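Local coordinates for protein trimethylamine-N-oxide reductase (Haemophilus influenzae, PDB 7L5I) that probably reduces N- or S-oxide substrates such as trimethylamine N-oxide at a molybdenum centre carried by two molybdopterin guanine dinucleotide cofactors, at residues Y388-I401 against L513-Y525. Sequence-based numbering, arbitrary orientation.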
loop_
_atom_site.group_PDB
_atom_site.type_symbol
_atom_site.label_atom_id
_atom_site.label_comp_id
_atom_site.label_asym_id
_atom_site.label_seq_id
_atom_site.Cartn_x
_atom_site.Cartn_y
_atom_site.Cartn_z
ATOM N N TYR A 388 2.478 1.910 -9.723
ATOM C CA TYR A 388 2.189 0.763 -8.890
ATOM C C TYR A 388 2.325 -0.495 -9.728
ATOM O O TYR A 388 1.611 -0.669 -10.725
ATOM C CB TYR A 388 0.786 0.853 -8.275
ATOM C CG TYR A 388 0.351 -0.398 -7.584
ATOM C CD1 TYR A 388 0.770 -0.690 -6.278
ATOM C CD2 TYR A 388 -0.518 -1.271 -8.199
ATOM C CE1 TYR A 388 0.359 -1.846 -5.639
ATOM C CE2 TYR A 388 -0.941 -2.434 -7.568
ATOM C CZ TYR A 388 -0.498 -2.713 -6.285
ATOM O OH TYR A 388 -0.895 -3.847 -5.637
ATOM N N SER A 389 3.247 -1.367 -9.322
ATOM C CA SER A 389 3.311 -2.737 -9.846
ATOM C C SER A 389 3.329 -2.794 -11.370
ATOM O O SER A 389 2.738 -3.674 -11.979
ATOM C CB SER A 389 2.166 -3.561 -9.274
ATOM O OG SER A 389 2.294 -3.615 -7.864
ATOM N N ASN A 390 4.054 -1.861 -11.989
ATOM C CA ASN A 390 4.391 -1.926 -13.416
ATOM C C ASN A 390 3.154 -1.790 -14.306
ATOM O O ASN A 390 3.052 -2.398 -15.383
ATOM C CB ASN A 390 5.149 -3.205 -13.714
ATOM C CG ASN A 390 6.372 -3.339 -12.857
ATOM O OD1 ASN A 390 7.297 -2.557 -12.971
ATOM N ND2 ASN A 390 6.346 -4.279 -11.928
ATOM N N GLY A 391 2.227 -0.940 -13.880
ATOM C CA GLY A 391 1.110 -0.607 -14.747
ATOM C C GLY A 391 1.588 -0.053 -16.075
ATOM O O GLY A 391 2.530 0.749 -16.148
ATOM N N GLY A 392 0.934 -0.503 -17.159
ATOM C CA GLY A 392 1.285 -0.059 -18.479
ATOM C C GLY A 392 2.251 -0.942 -19.225
ATOM O O GLY A 392 2.350 -0.830 -20.444
ATOM N N VAL A 393 2.972 -1.818 -18.532
ATOM C CA VAL A 393 3.822 -2.759 -19.262
ATOM C C VAL A 393 2.918 -3.651 -20.094
ATOM O O VAL A 393 1.955 -4.225 -19.553
ATOM C CB VAL A 393 4.679 -3.587 -18.300
ATOM C CG1 VAL A 393 5.491 -4.631 -19.071
ATOM C CG2 VAL A 393 5.599 -2.647 -17.537
ATOM N N PRO A 394 3.154 -3.787 -21.392
ATOM C CA PRO A 394 2.163 -4.468 -22.234
ATOM C C PRO A 394 1.838 -5.879 -21.751
ATOM O O PRO A 394 2.722 -6.669 -21.411
ATOM C CB PRO A 394 2.827 -4.477 -23.611
ATOM C CG PRO A 394 3.726 -3.277 -23.628
ATOM C CD PRO A 394 4.246 -3.186 -22.190
ATOM N N THR A 395 0.545 -6.205 -21.785
ATOM C CA THR A 395 0.070 -7.505 -21.344
ATOM C C THR A 395 0.551 -8.610 -22.277
ATOM O O THR A 395 0.304 -8.565 -23.488
ATOM C CB THR A 395 -1.455 -7.519 -21.280
ATOM O OG1 THR A 395 -1.925 -6.385 -20.533
ATOM C CG2 THR A 395 -1.941 -8.810 -20.640
ATOM N N ALA A 396 1.178 -9.635 -21.709
ATOM C CA ALA A 396 1.700 -10.723 -22.519
ATOM C C ALA A 396 0.586 -11.690 -22.890
ATOM O O ALA A 396 -0.471 -11.753 -22.242
ATOM C CB ALA A 396 2.803 -11.477 -21.778
ATOM N N THR A 397 0.842 -12.467 -23.941
ATOM C CA THR A 397 -0.044 -13.558 -24.321
ATOM C C THR A 397 0.455 -14.856 -23.707
ATOM O O THR A 397 1.547 -15.338 -24.043
ATOM C CB THR A 397 -0.122 -13.680 -25.848
ATOM O OG1 THR A 397 -0.591 -12.425 -26.368
ATOM C CG2 THR A 397 -1.081 -14.791 -26.230
ATOM N N GLY A 398 -0.335 -15.416 -22.819
ATOM C CA GLY A 398 0.049 -16.645 -22.167
ATOM C C GLY A 398 -1.088 -17.160 -21.327
ATOM O O GLY A 398 -2.223 -17.238 -21.798
ATOM N N GLY A 399 -0.788 -17.498 -20.082
ATOM C CA GLY A 399 -1.818 -17.913 -19.137
ATOM C C GLY A 399 -1.439 -17.426 -17.758
ATOM O O GLY A 399 -0.295 -17.018 -17.513
ATOM N N ILE A 400 -2.428 -17.414 -16.873
ATOM C CA ILE A 400 -2.261 -16.927 -15.510
ATOM C C ILE A 400 -2.501 -18.092 -14.557
ATOM O O ILE A 400 -3.514 -18.802 -14.667
ATOM C CB ILE A 400 -3.226 -15.768 -15.200
ATOM C CG1 ILE A 400 -2.980 -14.588 -16.154
ATOM C CG2 ILE A 400 -3.065 -15.337 -13.752
ATOM C CD1 ILE A 400 -4.030 -13.552 -16.053
ATOM N N ILE A 401 -1.570 -18.287 -13.620
ATOM C CA ILE A 401 -1.699 -19.372 -12.661
ATOM C C ILE A 401 -2.847 -19.100 -11.691
ATOM O O ILE A 401 -3.244 -17.959 -11.417
ATOM C CB ILE A 401 -0.386 -19.594 -11.887
ATOM C CG1 ILE A 401 -0.057 -18.358 -11.045
ATOM C CG2 ILE A 401 0.747 -19.972 -12.830
ATOM C CD1 ILE A 401 1.203 -18.539 -10.199
ATOM N N LEU A 513 4.615 -20.792 -6.276
ATOM C CA LEU A 513 4.615 -20.217 -7.611
ATOM C C LEU A 513 4.089 -18.798 -7.517
ATOM O O LEU A 513 3.263 -18.494 -6.657
ATOM C CB LEU A 513 3.679 -20.956 -8.582
ATOM C CG LEU A 513 3.958 -22.411 -8.916
ATOM C CD1 LEU A 513 2.706 -23.013 -9.513
ATOM C CD2 LEU A 513 5.113 -22.447 -9.874
ATOM N N THR A 514 4.567 -17.931 -8.408
ATOM C CA THR A 514 4.005 -16.595 -8.572
ATOM C C THR A 514 4.172 -16.173 -10.029
ATOM O O THR A 514 4.605 -16.954 -10.882
ATOM C CB THR A 514 4.631 -15.594 -7.565
ATOM O OG1 THR A 514 3.895 -14.341 -7.598
ATOM C CG2 THR A 514 6.095 -15.322 -7.884
ATOM N N MET A 515 3.717 -14.960 -10.335
ATOM C CA MET A 515 3.818 -14.404 -11.670
ATOM C C MET A 515 4.611 -13.108 -11.642
ATOM O O MET A 515 4.604 -12.383 -10.633
ATOM C CB MET A 515 2.454 -14.029 -12.287
ATOM C CG MET A 515 1.354 -15.015 -12.226
ATOM S SD MET A 515 1.364 -16.138 -13.609
ATOM C CE MET A 515 1.536 -15.214 -15.148
ATOM N N ALA A 516 5.243 -12.810 -12.764
ATOM C CA ALA A 516 5.797 -11.493 -13.031
ATOM C C ALA A 516 4.651 -10.536 -13.294
ATOM O O ALA A 516 3.861 -10.741 -14.222
ATOM C CB ALA A 516 6.740 -11.545 -14.224
ATOM N N GLY A 517 4.559 -9.480 -12.480
ATOM C CA GLY A 517 3.346 -8.703 -12.473
ATOM C C GLY A 517 3.537 -7.238 -12.151
ATOM O O GLY A 517 4.675 -6.764 -12.079
ATOM N N ASP A 518 2.434 -6.503 -11.952
ATOM C CA ASP A 518 1.105 -7.082 -11.810
ATOM C C ASP A 518 0.186 -7.017 -13.028
ATOM O O ASP A 518 -0.955 -7.449 -12.963
ATOM C CB ASP A 518 0.365 -6.370 -10.643
ATOM C CG ASP A 518 0.904 -6.765 -9.266
ATOM O OD1 ASP A 518 1.502 -7.832 -9.163
ATOM O OD2 ASP A 518 0.721 -6.003 -8.287
ATOM N N TYR A 519 0.662 -6.463 -14.127
ATOM C CA TYR A 519 -0.203 -6.328 -15.298
ATOM C C TYR A 519 0.316 -7.064 -16.513
ATOM O O TYR A 519 -0.492 -7.557 -17.318
ATOM C CB TYR A 519 -0.381 -4.843 -15.638
ATOM C CG TYR A 519 -0.975 -4.079 -14.488
ATOM C CD1 TYR A 519 -2.340 -4.015 -14.313
ATOM C CD2 TYR A 519 -0.171 -3.450 -13.540
ATOM C CE1 TYR A 519 -2.917 -3.309 -13.256
ATOM C CE2 TYR A 519 -0.745 -2.753 -12.463
ATOM C CZ TYR A 519 -2.123 -2.700 -12.324
ATOM O OH TYR A 519 -2.729 -2.000 -11.288
ATOM N N SER A 520 1.626 -7.130 -16.686
ATOM C CA SER A 520 2.173 -7.782 -17.871
ATOM C C SER A 520 1.871 -9.265 -17.870
ATOM O O SER A 520 1.653 -9.851 -18.938
ATOM C CB SER A 520 3.690 -7.569 -17.932
ATOM O OG SER A 520 4.318 -8.233 -16.863
ATOM N N MET A 521 1.848 -9.877 -16.691
ATOM C CA MET A 521 1.753 -11.315 -16.563
ATOM C C MET A 521 2.762 -12.010 -17.470
ATOM O O MET A 521 2.454 -13.017 -18.107
ATOM C CB MET A 521 0.336 -11.792 -16.877
ATOM C CG MET A 521 -0.711 -11.076 -16.093
ATOM S SD MET A 521 -0.313 -11.107 -14.319
ATOM C CE MET A 521 -1.105 -12.584 -13.865
ATOM N N MET A 522 3.983 -11.476 -17.531
ATOM C CA MET A 522 4.904 -11.876 -18.582
ATOM C C MET A 522 5.738 -13.113 -18.249
ATOM O O MET A 522 6.461 -13.594 -19.127
ATOM C CB MET A 522 5.841 -10.722 -18.930
ATOM C CG MET A 522 6.718 -10.340 -17.816
ATOM S SD MET A 522 8.002 -9.216 -18.383
ATOM C CE MET A 522 7.023 -7.972 -19.127
ATOM N N SER A 523 5.654 -13.633 -17.026
ATOM C CA SER A 523 6.388 -14.840 -16.678
ATOM C C SER A 523 5.691 -15.577 -15.545
ATOM O O SER A 523 5.031 -14.963 -14.699
ATOM C CB SER A 523 7.826 -14.567 -16.217
ATOM O OG SER A 523 8.469 -13.628 -17.057
ATOM N N VAL A 524 5.901 -16.897 -15.509
ATOM C CA VAL A 524 5.634 -17.722 -14.337
ATOM C C VAL A 524 6.956 -17.892 -13.602
ATOM O O VAL A 524 7.951 -18.344 -14.188
ATOM C CB VAL A 524 5.046 -19.085 -14.711
ATOM C CG1 VAL A 524 4.711 -19.871 -13.464
ATOM C CG2 VAL A 524 3.844 -18.895 -15.573
ATOM N N TYR A 525 6.979 -17.484 -12.340
ATOM C CA TYR A 525 8.184 -17.550 -11.526
ATOM C C TYR A 525 8.096 -18.719 -10.560
ATOM O O TYR A 525 7.161 -18.770 -9.743
ATOM C CB TYR A 525 8.367 -16.258 -10.732
ATOM C CG TYR A 525 8.810 -15.020 -11.462
ATOM C CD1 TYR A 525 9.360 -15.059 -12.736
ATOM C CD2 TYR A 525 8.711 -13.779 -10.829
ATOM C CE1 TYR A 525 9.777 -13.890 -13.359
ATOM C CE2 TYR A 525 9.148 -12.646 -11.430
ATOM C CZ TYR A 525 9.678 -12.691 -12.685
ATOM O OH TYR A 525 10.098 -11.514 -13.280
HETATM O O HOH W 1 -1.949 -5.659 -7.783
HETATM O O HOH W 2 3.183 -5.371 -15.138
HETATM O O HOH W 3 0.184 -14.473 -18.999
#
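Ser389 meets Asp518 through both backbone and side chain, a worked example of how a long irregular loop can be fastened round the tip of a β-hairpin. Its carbonyl O accepts a nearly straight bond from Asp518 N (2.8 Å, 174°), whereas OG gives only a weak one to OD2. The carboxylate has stronger partners in the backbone amides of Trp224 and Met225, and its plane lies 59° from that of the neighbouring Tyr388 ring; a water donating to OD2 also bonds Tyr388 OH. Tyr388 swings its ring opposite the backbone N (chi1 171°), which brings a ring edge to Tyr519 OH, and the two side chains cross at about a right angle. Tyr519 in turn sets the CD2 edge of its ring against Ser389 O (3.3 Å), while its hydroxyl bonds Ser385. Asn390 ND2 donates a hydrogen bond to Gly517 O in the carbonyl plane (3.0 Å), that oxygen sitting somewhat out of the amide plane, while OD1 accepts from Gly231 N.

Farther along, Ala396 N bonds Ser520 O (2.8 Å), and Val393 CG1 lies against Met522 CE. Past a water joining Gly399 O to Met521 O, the contact turns apolar. Ile400 CG2 presses tightly on Met521 CE (3.4 Å), and Ile401 slides antiparallel past the doubly bent Met515, whose SD receives a weak bond from Ile401 N (3.6 Å). Ile401 CD1 extends to Leu513 CB, and CG2 to Val524 CG1.

Tyr388 also lies close to a molybdopterin guanine dinucleotide. The chemistry thus implies that hydrogen bonds and water dominate at the type I' turn from Tyr388 to Gly391, on the cofactor side, whereas bent Met515 and Met521 pack against Ile400 and Ile401 at the mainly apolar other end.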